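Local coordinates for triphenylmethane reductase (Citrobacter sp., PDB 2JL1), which binds NADP and probably uses it to reduce triphenylmethane dyes, a reaction of interest for bioremediation, at residues His77-His87 against Pro116-Thr124; Phe64-Ser74 against Ala94-Thr105. One frame throughout, in Å; residues are numbered along the deposited sequence.

Contact 1. Residues His77-His87 against Pro116-Thr124. With NAP (NADP nicotinamide-adenine-dinucleotide phosphate), chain B.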
loop_
_atom_site.group_PDB
_atom_site.type_symbol
_atom_site.label_atom_id
_atom_site.label_comp_id
_atom_site.label_asym_id
_atom_site.label_seq_id
_atom_site.Cartn_x
_atom_site.Cartn_y
_atom_site.Cartn_z
ATOM N N HIS A 77 -7.326 8.766 -12.292
ATOM C CA HIS A 77 -6.517 9.141 -11.146
ATOM C C HIS A 77 -6.363 10.624 -10.871
ATOM O O HIS A 77 -5.242 11.159 -10.823
ATOM C CB HIS A 77 -5.169 8.421 -11.186
ATOM C CG HIS A 77 -4.462 8.530 -12.494
ATOM N ND1 HIS A 77 -3.732 9.643 -12.850
ATOM C CD2 HIS A 77 -4.349 7.656 -13.526
ATOM C CE1 HIS A 77 -3.195 9.451 -14.044
ATOM N NE2 HIS A 77 -3.565 8.257 -14.481
ATOM N N TYR A 78 -7.499 11.272 -10.646
ATOM C CA TYR A 78 -7.520 12.695 -10.318
ATOM C C TYR A 78 -6.950 12.864 -8.909
ATOM O O TYR A 78 -5.923 13.532 -8.712
ATOM C CB TYR A 78 -8.962 13.222 -10.371
ATOM C CG TYR A 78 -9.638 13.314 -11.745
ATOM C CD1 TYR A 78 -10.738 14.169 -11.922
ATOM C CD2 TYR A 78 -9.196 12.566 -12.865
ATOM C CE1 TYR A 78 -11.397 14.287 -13.156
ATOM C CE2 TYR A 78 -9.859 12.670 -14.120
ATOM C CZ TYR A 78 -10.960 13.545 -14.247
ATOM O OH TYR A 78 -11.649 13.701 -15.442
ATOM N N ASP A 79 -7.615 12.230 -7.940
ATOM C CA ASP A 79 -7.287 12.334 -6.527
ATOM C C ASP A 79 -6.686 10.989 -6.095
ATOM O O ASP A 79 -7.391 9.993 -5.954
ATOM C CB ASP A 79 -8.566 12.678 -5.755
ATOM C CG ASP A 79 -8.360 12.819 -4.251
ATOM O OD1 ASP A 79 -7.308 12.414 -3.680
ATOM O OD2 ASP A 79 -9.308 13.337 -3.621
ATOM N N ASN A 80 -5.369 10.974 -5.923
ATOM C CA ASN A 80 -4.625 9.768 -5.550
ATOM C C ASN A 80 -5.036 9.192 -4.197
ATOM O O ASN A 80 -5.090 7.990 -4.042
ATOM C CB ASN A 80 -3.133 10.056 -5.552
ATOM C CG ASN A 80 -2.592 10.303 -6.955
ATOM O OD1 ASN A 80 -3.118 9.768 -7.932
ATOM N ND2 ASN A 80 -1.544 11.105 -7.056
ATOM N N THR A 81 -5.318 10.056 -3.227
ATOM C CA THR A 81 -5.714 9.572 -1.904
ATOM C C THR A 81 -7.103 8.938 -1.938
ATOM O O THR A 81 -7.343 7.926 -1.276
ATOM C CB THR A 81 -5.610 10.671 -0.872
ATOM O OG1 THR A 81 -4.272 11.186 -0.889
ATOM C CG2 THR A 81 -5.960 10.152 0.548
ATOM N N LEU A 82 -8.030 9.537 -2.686
ATOM C CA LEU A 82 -9.330 8.911 -2.921
ATOM C C LEU A 82 -9.196 7.589 -3.647
ATOM O O LEU A 82 -9.879 6.620 -3.321
ATOM C CB LEU A 82 -10.272 9.836 -3.718
ATOM C CG LEU A 82 -11.538 9.150 -4.247
ATOM C CD1 LEU A 82 -12.409 8.674 -3.053
ATOM C CD2 LEU A 82 -12.337 10.127 -5.150
ATOM N N LEU A 83 -8.332 7.546 -4.655
ATOM C CA LEU A 83 -8.093 6.312 -5.398
ATOM C C LEU A 83 -7.660 5.117 -4.509
ATOM O O LEU A 83 -8.054 3.990 -4.755
ATOM C CB LEU A 83 -7.062 6.574 -6.498
ATOM C CG LEU A 83 -7.002 5.570 -7.628
ATOM C CD1 LEU A 83 -8.404 5.410 -8.259
ATOM C CD2 LEU A 83 -5.991 6.042 -8.638
ATOM N N ILE A 84 -6.855 5.382 -3.489
ATOM C CA ILE A 84 -6.456 4.347 -2.513
ATOM C C ILE A 84 -7.668 3.736 -1.805
ATOM O O ILE A 84 -7.789 2.493 -1.721
ATOM C CB ILE A 84 -5.412 4.916 -1.535
ATOM C CG1 ILE A 84 -4.101 5.127 -2.330
ATOM C CG2 ILE A 84 -5.281 4.052 -0.242
ATOM C CD1 ILE A 84 -2.862 4.930 -1.581
ATOM N N VAL A 85 -8.558 4.602 -1.304
ATOM C CA VAL A 85 -9.838 4.168 -0.703
ATOM C C VAL A 85 -10.647 3.334 -1.685
ATOM O O VAL A 85 -11.147 2.278 -1.327
ATOM C CB VAL A 85 -10.725 5.362 -0.182
ATOM C CG1 VAL A 85 -11.995 4.839 0.494
ATOM C CG2 VAL A 85 -9.958 6.206 0.813
ATOM N N GLN A 86 -10.786 3.811 -2.924
ATOM C CA GLN A 86 -11.576 3.079 -3.928
ATOM C C GLN A 86 -10.972 1.709 -4.188
ATOM O O GLN A 86 -11.672 0.683 -4.174
ATOM C CB GLN A 86 -11.658 3.871 -5.233
ATOM C CG GLN A 86 -12.544 5.120 -5.133
ATOM C CD GLN A 86 -12.545 5.923 -6.411
ATOM O OE1 GLN A 86 -11.672 5.754 -7.266
ATOM N NE2 GLN A 86 -13.526 6.805 -6.558
ATOM N N HIS A 87 -9.659 1.695 -4.403
ATOM C CA HIS A 87 -8.936 0.450 -4.630
ATOM C C HIS A 87 -9.037 -0.471 -3.424
ATOM O O HIS A 87 -9.191 -1.663 -3.582
ATOM C CB HIS A 87 -7.469 0.735 -4.980
ATOM C CG HIS A 87 -7.258 1.246 -6.380
ATOM N ND1 HIS A 87 -6.037 1.193 -7.009
ATOM C CD2 HIS A 87 -8.116 1.807 -7.272
ATOM C CE1 HIS A 87 -6.147 1.694 -8.230
ATOM N NE2 HIS A 87 -7.401 2.064 -8.416
ATOM N N PRO A 116 3.640 10.681 -8.263
ATOM C CA PRO A 116 2.804 10.289 -7.114
ATOM C C PRO A 116 1.914 9.047 -7.316
ATOM O O PRO A 116 1.777 8.245 -6.395
ATOM C CB PRO A 116 1.968 11.551 -6.857
ATOM C CG PRO A 116 2.864 12.667 -7.292
ATOM C CD PRO A 116 3.489 12.126 -8.560
ATOM N N LEU A 117 1.360 8.877 -8.517
ATOM C CA LEU A 117 0.493 7.733 -8.827
ATOM C C LEU A 117 1.167 6.365 -8.590
ATOM O O LEU A 117 0.479 5.389 -8.304
ATOM C CB LEU A 117 -0.099 7.844 -10.253
ATOM C CG LEU A 117 -1.146 6.751 -10.549
ATOM C CD1 LEU A 117 -2.438 6.940 -9.733
ATOM C CD2 LEU A 117 -1.451 6.625 -12.034
ATOM N N ALA A 118 2.501 6.294 -8.659
ATOM C CA ALA A 118 3.213 5.036 -8.374
ATOM C C ALA A 118 2.879 4.543 -6.962
ATOM O O ALA A 118 2.821 3.356 -6.710
ATOM C CB ALA A 118 4.708 5.236 -8.482
ATOM N N HIS A 119 2.698 5.491 -6.039
ATOM C CA HIS A 119 2.401 5.144 -4.656
ATOM C C HIS A 119 1.056 4.435 -4.518
ATOM O O HIS A 119 0.905 3.528 -3.680
ATOM C CB HIS A 119 2.526 6.377 -3.762
ATOM C CG HIS A 119 3.937 6.850 -3.629
ATOM N ND1 HIS A 119 4.277 8.168 -3.412
ATOM C CD2 HIS A 119 5.099 6.174 -3.749
ATOM C CE1 HIS A 119 5.592 8.268 -3.344
ATOM N NE2 HIS A 119 6.113 7.074 -3.563
ATOM N N VAL A 120 0.084 4.868 -5.321
ATOM C CA VAL A 120 -1.248 4.271 -5.329
ATOM C C VAL A 120 -1.144 2.821 -5.785
ATOM O O VAL A 120 -1.785 1.935 -5.216
ATOM C CB VAL A 120 -2.192 4.986 -6.325
ATOM C CG1 VAL A 120 -3.523 4.211 -6.444
ATOM C CG2 VAL A 120 -2.478 6.432 -5.890
ATOM N N HIS A 121 -0.369 2.592 -6.847
ATOM C CA HIS A 121 -0.243 1.250 -7.407
ATOM C C HIS A 121 0.443 0.300 -6.442
ATOM O O HIS A 121 0.024 -0.857 -6.277
ATOM C CB HIS A 121 0.454 1.305 -8.776
ATOM C CG HIS A 121 -0.398 1.922 -9.834
ATOM N ND1 HIS A 121 -1.657 1.439 -10.151
ATOM C CD2 HIS A 121 -0.213 3.021 -10.598
ATOM C CE1 HIS A 121 -2.194 2.208 -11.084
ATOM N NE2 HIS A 121 -1.332 3.166 -11.382
ATOM N N LEU A 122 1.476 0.797 -5.765
ATOM C CA LEU A 122 2.196 -0.042 -4.769
ATOM C C LEU A 122 1.309 -0.339 -3.539
ATOM O O LEU A 122 1.290 -1.477 -3.037
ATOM C CB LEU A 122 3.505 0.619 -4.363
ATOM C CG LEU A 122 4.634 0.546 -5.416
ATOM C CD1 LEU A 122 5.643 1.711 -5.237
ATOM C CD2 LEU A 122 5.343 -0.807 -5.353
ATOM N N ALA A 123 0.552 0.663 -3.083
ATOM C CA ALA A 123 -0.397 0.474 -1.974
ATOM C C ALA A 123 -1.429 -0.591 -2.350
ATOM O O ALA A 123 -1.787 -1.456 -1.526
ATOM C CB ALA A 123 -1.088 1.814 -1.600
ATOM N N THR A 124 -1.894 -0.544 -3.605
ATOM C CA THR A 124 -2.918 -1.472 -4.102
ATOM C C THR A 124 -2.369 -2.891 -4.238
ATOM O O THR A 124 -3.034 -3.869 -3.849
ATOM C CB THR A 124 -3.522 -0.960 -5.438
ATOM O OG1 THR A 124 -4.061 0.349 -5.202
ATOM C CG2 THR A 124 -4.636 -1.913 -5.929
HETATM P PA NAP B . -10.270 5.359 -19.126
HETATM O O1A NAP B . -10.258 6.772 -18.659
HETATM O O2A NAP B . -10.678 5.164 -20.533
HETATM O O5B NAP B . -11.176 4.444 -18.185
HETATM C C5B NAP B . -11.259 4.583 -16.783
HETATM C C4B NAP B . -12.367 3.625 -16.373
HETATM O O4B NAP B . -12.574 3.661 -14.967
HETATM C C3B NAP B . -13.667 4.057 -17.053
HETATM O O3B NAP B . -14.299 2.934 -17.611
HETATM C C2B NAP B . -14.507 4.586 -15.925
HETATM O O2B NAP B . -15.847 4.256 -16.106
HETATM C C1B NAP B . -13.965 3.796 -14.752
HETATM N N9A NAP B . -14.333 4.462 -13.495
HETATM C C8A NAP B . -14.125 5.765 -13.134
HETATM N N7A NAP B . -14.636 5.938 -11.892
HETATM C C5A NAP B . -15.183 4.770 -11.480
HETATM C C6A NAP B . -15.840 4.394 -10.309
HETATM N N6A NAP B . -16.041 5.265 -9.323
HETATM N N1A NAP B . -16.286 3.098 -10.180
HETATM C C2A NAP B . -16.098 2.190 -11.199
HETATM N N3A NAP B . -15.442 2.561 -12.351
HETATM C C4A NAP B . -14.999 3.837 -12.485
HETATM O O3 NAP B . -8.772 4.775 -18.890
HETATM P PN NAP B . -7.877 3.790 -19.797
HETATM O O1N NAP B . -8.729 2.642 -20.147
HETATM O O2N NAP B . -7.223 4.585 -20.873
HETATM O O5D NAP B . -6.768 3.253 -18.709
HETATM C C5D NAP B . -7.175 2.414 -17.637
HETATM C C4D NAP B . -6.564 2.786 -16.281
HETATM O O4D NAP B . -5.155 2.866 -16.407
HETATM C C3D NAP B . -7.019 4.159 -15.779
HETATM O O3D NAP B . -8.151 4.133 -14.947
HETATM C C2D NAP B . -5.811 4.712 -15.047
HETATM O O2D NAP B . -5.764 4.386 -13.673
HETATM C C1D NAP B . -4.655 3.999 -15.715
HETATM N N1N NAP B . -3.968 4.961 -16.592
HETATM C C2N NAP B . -2.755 4.590 -17.080
HETATM C C3N NAP B . -2.040 5.450 -17.863
HETATM C C7N NAP B . -0.721 5.065 -18.379
HETATM O O7N NAP B . -0.110 5.973 -19.292
HETATM N N7N NAP B . -0.186 3.927 -17.922
HETATM C C4N NAP B . -2.603 6.684 -18.250
HETATM C C5N NAP B . -3.870 7.007 -17.828
HETATM C C6N NAP B . -4.533 6.152 -16.941
HETATM P P2B NAP B . -16.893 5.279 -16.790
HETATM O O1X NAP B . -17.010 4.890 -18.251
HETATM O O2X NAP B . -16.437 6.725 -16.692
HETATM O O3X NAP B . -18.195 5.073 -16.043
#

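Contact 2. Residues Phe64-Ser74 against Ala94-Thr105. With NAP (NADP nicotinamide-adenine-dinucleotide phosphate), chain B.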
loop_
_atom_site.group_PDB
_atom_site.type_symbol
_atom_site.label_atom_id
_atom_site.label_comp_id
_atom_site.label_asym_id
_atom_site.label_seq_id
_atom_site.Cartn_x
_atom_site.Cartn_y
_atom_site.Cartn_z
ATOM N N PHE A 64 -18.943 -8.993 -7.984
ATOM C CA PHE A 64 -17.898 -10.005 -7.922
ATOM C C PHE A 64 -18.428 -11.374 -7.500
ATOM O O PHE A 64 -17.661 -12.337 -7.474
ATOM C CB PHE A 64 -16.773 -9.592 -6.952
ATOM C CG PHE A 64 -16.037 -8.336 -7.338
ATOM C CD1 PHE A 64 -16.090 -7.832 -8.634
ATOM C CD2 PHE A 64 -15.244 -7.682 -6.401
ATOM C CE1 PHE A 64 -15.392 -6.664 -8.975
ATOM C CE2 PHE A 64 -14.532 -6.531 -6.732
ATOM C CZ PHE A 64 -14.600 -6.018 -8.019
ATOM N N ALA A 65 -19.712 -11.449 -7.139
ATOM C CA ALA A 65 -20.332 -12.699 -6.696
ATOM C C ALA A 65 -20.081 -13.774 -7.731
ATOM O O ALA A 65 -20.453 -13.628 -8.881
ATOM C CB ALA A 65 -21.825 -12.517 -6.489
ATOM N N GLY A 66 -19.409 -14.838 -7.331
ATOM C CA GLY A 66 -19.220 -15.974 -8.207
ATOM C C GLY A 66 -18.184 -15.846 -9.302
ATOM O O GLY A 66 -18.044 -16.767 -10.099
ATOM N N VAL A 67 -17.444 -14.734 -9.371
ATOM C CA VAL A 67 -16.408 -14.636 -10.416
ATOM C C VAL A 67 -15.122 -15.373 -10.040
ATOM O O VAL A 67 -14.625 -15.279 -8.908
ATOM C CB VAL A 67 -16.178 -13.182 -11.009
ATOM C CG1 VAL A 67 -17.430 -12.332 -10.923
ATOM C CG2 VAL A 67 -15.029 -12.480 -10.374
ATOM N N SER A 68 -14.620 -16.146 -11.001
ATOM C CA SER A 68 -13.425 -16.945 -10.834
ATOM C C SER A 68 -12.163 -16.091 -10.991
ATOM O O SER A 68 -11.334 -16.032 -10.086
ATOM C CB SER A 68 -13.428 -18.081 -11.855
ATOM O OG SER A 68 -12.190 -18.763 -11.838
ATOM N N LYS A 69 -12.035 -15.416 -12.132
ATOM C CA LYS A 69 -10.886 -14.537 -12.385
ATOM C C LYS A 69 -11.302 -13.077 -12.553
ATOM O O LYS A 69 -12.158 -12.768 -13.382
ATOM C CB LYS A 69 -10.159 -14.976 -13.654
ATOM C CG LYS A 69 -9.504 -16.326 -13.587
ATOM C CD LYS A 69 -9.157 -16.807 -14.988
ATOM C CE LYS A 69 -8.086 -17.873 -14.964
ATOM N NZ LYS A 69 -8.090 -18.612 -16.258
ATOM N N LEU A 70 -10.650 -12.177 -11.811
ATOM C CA LEU A 70 -10.982 -10.746 -11.865
ATOM C C LEU A 70 -9.840 -9.928 -12.436
ATOM O O LEU A 70 -8.712 -9.987 -11.927
ATOM C CB LEU A 70 -11.343 -10.205 -10.467
ATOM C CG LEU A 70 -11.644 -8.696 -10.381
ATOM C CD1 LEU A 70 -12.908 -8.317 -11.160
ATOM C CD2 LEU A 70 -11.697 -8.180 -8.935
ATOM N N LEU A 71 -10.120 -9.161 -13.490
ATOM C CA LEU A 71 -9.145 -8.146 -13.929
ATOM C C LEU A 71 -9.575 -6.806 -13.339
ATOM O O LEU A 71 -10.577 -6.212 -13.755
ATOM C CB LEU A 71 -8.998 -8.087 -15.448
ATOM C CG LEU A 71 -8.019 -6.982 -15.926
ATOM C CD1 LEU A 71 -6.554 -7.274 -15.484
ATOM C CD2 LEU A 71 -8.100 -6.776 -17.418
ATOM N N PHE A 72 -8.802 -6.361 -12.350
ATOM C CA PHE A 72 -9.032 -5.134 -11.636
ATOM C C PHE A 72 -8.221 -4.072 -12.410
ATOM O O PHE A 72 -7.000 -4.055 -12.352
ATOM C CB PHE A 72 -8.534 -5.343 -10.197
ATOM C CG PHE A 72 -8.513 -4.099 -9.340
ATOM C CD1 PHE A 72 -9.088 -2.902 -9.778
ATOM C CD2 PHE A 72 -7.926 -4.138 -8.079
ATOM C CE1 PHE A 72 -9.047 -1.750 -8.991
ATOM C CE2 PHE A 72 -7.908 -2.994 -7.275
ATOM C CZ PHE A 72 -8.460 -1.791 -7.764
ATOM N N ILE A 73 -8.906 -3.240 -13.191
ATOM C CA ILE A 73 -8.247 -2.157 -13.922
ATOM C C ILE A 73 -8.320 -0.943 -13.019
ATOM O O ILE A 73 -9.388 -0.633 -12.511
ATOM C CB ILE A 73 -8.924 -1.890 -15.298
ATOM C CG1 ILE A 73 -8.741 -3.108 -16.229
ATOM C CG2 ILE A 73 -8.423 -0.536 -15.917
ATOM C CD1 ILE A 73 -9.392 -2.946 -17.605
ATOM N N SER A 74 -7.192 -0.245 -12.817
ATOM C CA SER A 74 -7.142 0.850 -11.851
ATOM C C SER A 74 -8.099 1.984 -12.213
ATOM O O SER A 74 -8.422 2.174 -13.379
ATOM C CB SER A 74 -5.701 1.383 -11.677
ATOM O OG SER A 74 -5.074 1.615 -12.936
ATOM N N ALA A 94 -13.497 -8.128 -3.542
ATOM C CA ALA A 94 -12.937 -9.312 -4.189
ATOM C C ALA A 94 -12.647 -10.419 -3.171
ATOM O O ALA A 94 -13.025 -11.576 -3.382
ATOM C CB ALA A 94 -11.673 -8.941 -5.005
ATOM N N ARG A 95 -11.992 -10.070 -2.060
ATOM C CA ARG A 95 -11.726 -11.044 -1.003
ATOM C C ARG A 95 -13.066 -11.655 -0.510
ATOM O O ARG A 95 -13.214 -12.889 -0.478
ATOM C CB ARG A 95 -10.955 -10.400 0.156
ATOM C CG ARG A 95 -10.359 -11.370 1.205
ATOM C CD ARG A 95 -11.420 -11.933 2.176
ATOM N NE ARG A 95 -12.192 -10.887 2.840
ATOM C CZ ARG A 95 -11.839 -10.298 3.972
ATOM N NH1 ARG A 95 -10.716 -10.654 4.597
ATOM N NH2 ARG A 95 -12.609 -9.355 4.485
ATOM N N ASP A 96 -14.012 -10.790 -0.141
ATOM C CA ASP A 96 -15.314 -11.224 0.423
ATOM C C ASP A 96 -16.113 -12.090 -0.539
ATOM O O ASP A 96 -16.837 -12.975 -0.112
ATOM C CB ASP A 96 -16.181 -10.022 0.815
ATOM C CG ASP A 96 -15.597 -9.214 1.970
ATOM O OD1 ASP A 96 -14.677 -9.718 2.648
ATOM O OD2 ASP A 96 -16.070 -8.071 2.191
ATOM N N ALA A 97 -15.996 -11.816 -1.838
ATOM C CA ALA A 97 -16.692 -12.600 -2.858
ATOM C C ALA A 97 -16.015 -13.947 -3.171
ATOM O O ALA A 97 -16.553 -14.740 -3.932
ATOM C CB ALA A 97 -16.851 -11.780 -4.127
ATOM N N GLY A 98 -14.834 -14.199 -2.608
ATOM C CA GLY A 98 -14.137 -15.452 -2.870
ATOM C C GLY A 98 -13.589 -15.579 -4.289
ATOM O O GLY A 98 -13.518 -16.687 -4.849
ATOM N N VAL A 99 -13.215 -14.439 -4.871
ATOM C CA VAL A 99 -12.562 -14.390 -6.189
ATOM C C VAL A 99 -11.325 -15.297 -6.132
ATOM O O VAL A 99 -10.558 -15.234 -5.174
ATOM C CB VAL A 99 -12.225 -12.921 -6.589
ATOM C CG1 VAL A 99 -11.301 -12.854 -7.780
ATOM C CG2 VAL A 99 -13.509 -12.140 -6.900
ATOM N N LYS A 100 -11.176 -16.173 -7.121
ATOM C CA LYS A 100 -10.112 -17.172 -7.121
ATOM C C LYS A 100 -8.771 -16.686 -7.699
ATOM O O LYS A 100 -7.718 -17.225 -7.353
ATOM C CB LYS A 100 -10.579 -18.430 -7.863
ATOM C CG LYS A 100 -11.752 -19.158 -7.184
ATOM C CD LYS A 100 -11.329 -19.809 -5.865
ATOM C CE LYS A 100 -12.493 -20.514 -5.184
ATOM N NZ LYS A 100 -13.514 -19.568 -4.614
ATOM N N HIS A 101 -8.806 -15.680 -8.574
ATOM C CA HIS A 101 -7.583 -15.122 -9.184
ATOM C C HIS A 101 -7.782 -13.635 -9.420
ATOM O O HIS A 101 -8.797 -13.242 -9.970
ATOM C CB HIS A 101 -7.240 -15.807 -10.532
ATOM C CG HIS A 101 -7.278 -17.305 -10.479
ATOM N ND1 HIS A 101 -6.175 -18.069 -10.164
ATOM C CD2 HIS A 101 -8.296 -18.177 -10.681
ATOM C CE1 HIS A 101 -6.511 -19.348 -10.175
ATOM N NE2 HIS A 101 -7.793 -19.441 -10.483
ATOM N N ILE A 102 -6.819 -12.813 -9.014
ATOM C CA ILE A 102 -6.913 -11.393 -9.297
ATOM C C ILE A 102 -5.708 -10.875 -10.110
ATOM O O ILE A 102 -4.561 -11.036 -9.696
ATOM C CB ILE A 102 -7.118 -10.578 -8.000
ATOM C CG1 ILE A 102 -7.295 -9.093 -8.300
ATOM C CG2 ILE A 102 -5.955 -10.781 -7.030
ATOM C CD1 ILE A 102 -8.266 -8.418 -7.330
ATOM N N ALA A 103 -5.986 -10.255 -11.258
ATOM C CA ALA A 103 -4.974 -9.499 -12.023
ATOM C C ALA A 103 -5.239 -8.012 -11.823
ATOM O O ALA A 103 -6.401 -7.593 -11.880
ATOM C CB ALA A 103 -5.044 -9.832 -13.517
ATOM N N TYR A 104 -4.172 -7.228 -11.643
ATOM C CA TYR A 104 -4.268 -5.803 -11.369
ATOM C C TYR A 104 -3.338 -4.994 -12.313
ATOM O O TYR A 104 -2.155 -5.311 -12.450
ATOM C CB TYR A 104 -3.923 -5.512 -9.892
ATOM C CG TYR A 104 -3.830 -4.018 -9.600
ATOM C CD1 TYR A 104 -4.956 -3.187 -9.724
ATOM C CD2 TYR A 104 -2.613 -3.433 -9.276
ATOM C CE1 TYR A 104 -4.870 -1.811 -9.498
ATOM C CE2 TYR A 104 -2.515 -2.047 -9.051
ATOM C CZ TYR A 104 -3.639 -1.258 -9.174
ATOM O OH TYR A 104 -3.535 0.083 -8.968
ATOM N N THR A 105 -3.886 -3.969 -12.965
ATOM C CA THR A 105 -3.116 -3.088 -13.840
ATOM C C THR A 105 -2.393 -2.036 -13.000
ATOM O O THR A 105 -2.981 -0.989 -12.624
ATOM C CB THR A 105 -4.005 -2.367 -14.892
ATOM O OG1 THR A 105 -5.001 -1.600 -14.223
ATOM C CG2 THR A 105 -4.668 -3.392 -15.830
HETATM P PA NAP B . -10.270 5.359 -19.126
HETATM O O1A NAP B . -10.258 6.772 -18.659
HETATM O O2A NAP B . -10.678 5.164 -20.533
HETATM O O5B NAP B . -11.176 4.444 -18.185
HETATM C C5B NAP B . -11.259 4.583 -16.783
HETATM C C4B NAP B . -12.367 3.625 -16.373
HETATM O O4B NAP B . -12.574 3.661 -14.967
HETATM C C3B NAP B . -13.667 4.057 -17.053
HETATM O O3B NAP B . -14.299 2.934 -17.611
HETATM C C2B NAP B . -14.507 4.586 -15.925
HETATM O O2B NAP B . -15.847 4.256 -16.106
HETATM C C1B NAP B . -13.965 3.796 -14.752
HETATM N N9A NAP B . -14.333 4.462 -13.495
HETATM C C8A NAP B . -14.125 5.765 -13.134
HETATM N N7A NAP B . -14.636 5.938 -11.892
HETATM C C5A NAP B . -15.183 4.770 -11.480
HETATM C C6A NAP B . -15.840 4.394 -10.309
HETATM N N6A NAP B . -16.041 5.265 -9.323
HETATM N N1A NAP B . -16.286 3.098 -10.180
HETATM C C2A NAP B . -16.098 2.190 -11.199
HETATM N N3A NAP B . -15.442 2.561 -12.351
HETATM C C4A NAP B . -14.999 3.837 -12.485
HETATM O O3 NAP B . -8.772 4.775 -18.890
HETATM P PN NAP B . -7.877 3.790 -19.797
HETATM O O1N NAP B . -8.729 2.642 -20.147
HETATM O O2N NAP B . -7.223 4.585 -20.873
HETATM O O5D NAP B . -6.768 3.253 -18.709
HETATM C C5D NAP B . -7.175 2.414 -17.637
HETATM C C4D NAP B . -6.564 2.786 -16.281
HETATM O O4D NAP B . -5.155 2.866 -16.407
HETATM C C3D NAP B . -7.019 4.159 -15.779
HETATM O O3D NAP B . -8.151 4.133 -14.947
HETATM C C2D NAP B . -5.811 4.712 -15.047
HETATM O O2D NAP B . -5.764 4.386 -13.673
HETATM C C1D NAP B . -4.655 3.999 -15.715
HETATM N N1N NAP B . -3.968 4.961 -16.592
HETATM C C2N NAP B . -2.755 4.590 -17.080
HETATM C C3N NAP B . -2.040 5.450 -17.863
HETATM C C7N NAP B . -0.721 5.065 -18.379
HETATM O O7N NAP B . -0.110 5.973 -19.292
HETATM N N7N NAP B . -0.186 3.927 -17.922
HETATM C C4N NAP B . -2.603 6.684 -18.250
HETATM C C5N NAP B . -3.870 7.007 -17.828
HETATM C C6N NAP B . -4.533 6.152 -16.941
HETATM P P2B NAP B . -16.893 5.279 -16.790
HETATM O O1X NAP B . -17.010 4.890 -18.251
HETATM O O2X NAP B . -16.437 6.725 -16.692
HETATM O O3X NAP B . -18.195 5.073 -16.043
HETATM O O HOH W 1 -19.188 -14.861 -4.249
HETATM O O HOH W 2 -10.282 -20.659 -10.917
HETATM O O HOH W 3 -2.497 1.176 -14.576
#

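Contact 1. Residues His77-His87 against Pro116-Thr124
Helices 80-87 and 117-124 run side by side in the same direction, their axes 9.6 Å apart and inclined by only 16°, with Ile84 and Val120 the facing pair at mid-length. Val120 is the knob of this interface, seated in a hole made by Asn80, Leu83, Ile84 and His87. Its two methyls divide the work: CG1, anti to the backbone N (chi1 172°), turns to Leu83 CD2, while CG2 rests on Asn80, 3.7 Å from Asn80 CB. Beyond it, Ile84 stretches its CD1 to the methyl of Ala123, at 3.6 Å from Ala123 CB. At the cofactor end Leu117 straddles two neighbours. Its CD2 sits almost centrally over one face of the His77 imidazole, 3.5 Å from the ring centroid, a CH-pi contact, whereas CD1 touches Asn80 OD1, a buried oxygen for which the model offers no polar partner. The same imidazole brings NE2 within 3.4 Å of C6N of the nicotinamide ring. At the far end the chemistry turns polar: His87 ND1 donates to Thr124 OG1 over 2.8 Å, with the oxygen lying in the imidazole plane. That hydroxyl in turn donates to Val120 O, which Thr124 N reaches from the opposite face of the carbonyl plane, so the threonine oxygen is turned to accept from the histidine. His87 NE2 is hydrogen-bonded to the backbone N of Gly75, an NADP-binding residue. Thr130 of the second subunit packs on Ile84. Such near-parallel neighbouring helices, flanking the parallel sheet, are characteristic of the Rossmann fold, and here the turn leading into the first brings His77 to the nicotinamide.

Contact 2. Residues Phe64-Ser74 against Ala94-Thr105
Phe72 and Tyr104 lie side by side at the apolar centre, pointing the same way from paired strands. The tyrosine turns an edge to the phenyl face, CD1 standing 3.5 Å above its plane, with the two rings inclined at 53°. Along the same face of the sheet, Leu70 CD2 meets Ile102 CD1 at 3.8 Å and also lies over the rim of the Phe64 ring, with Ala94 N near the plane of that ring at its edge. Leu71 CD1 and Ala103 CB pack on the reverse face. Strands 69-72 and 101-105 are parallel neighbours joined through helix 80-96, a beta-alpha-beta crossover of the Rossmann fold. Their backbones are stitched by bonds such as Phe72 N to Ala103 O, 2.7 Å. Where the helix ends, Gly98 closes it in a Schellman motif, and Val99 then tucks CG1 against Leu70 CB. Further out, one water joins Gly66 N to Ala97 O and another connects Ser68 OG with His101 NE2. At the cofactor end a chi1 of 59° sets Thr105 OG1 between its own backbone N and carbonyl carbon, where it faces Ser74 N and accepts from it at 2.9 Å, while Ser74 O receives the ribose hydroxyl O3D of NADP at 2.5 Å.

How the contacts relate
Both contacts are largely buried and draw on helix 80-96, contact 1 through its first turns and contact 2 through its last, and their segments alternate along the chain. Contact 2 is centred on the parallel sheet, where backbone bonds are added to apolar packing, and extends to the helix end and turn beside it; contact 1 joins two flanking helices mainly through side chains, with no backbone-to-backbone hydrogen bond between them, and its outer side meets the second subunit. They touch where Tyr104, on strand 101-107, reaches helix 117-130: its OH probably hydrogen-bonds His121 ND1, 2.6 Å away, and Thr124 packs on its ring. Both reach NADP, contact 1 at the nicotinamide and contact 2 at its ribose.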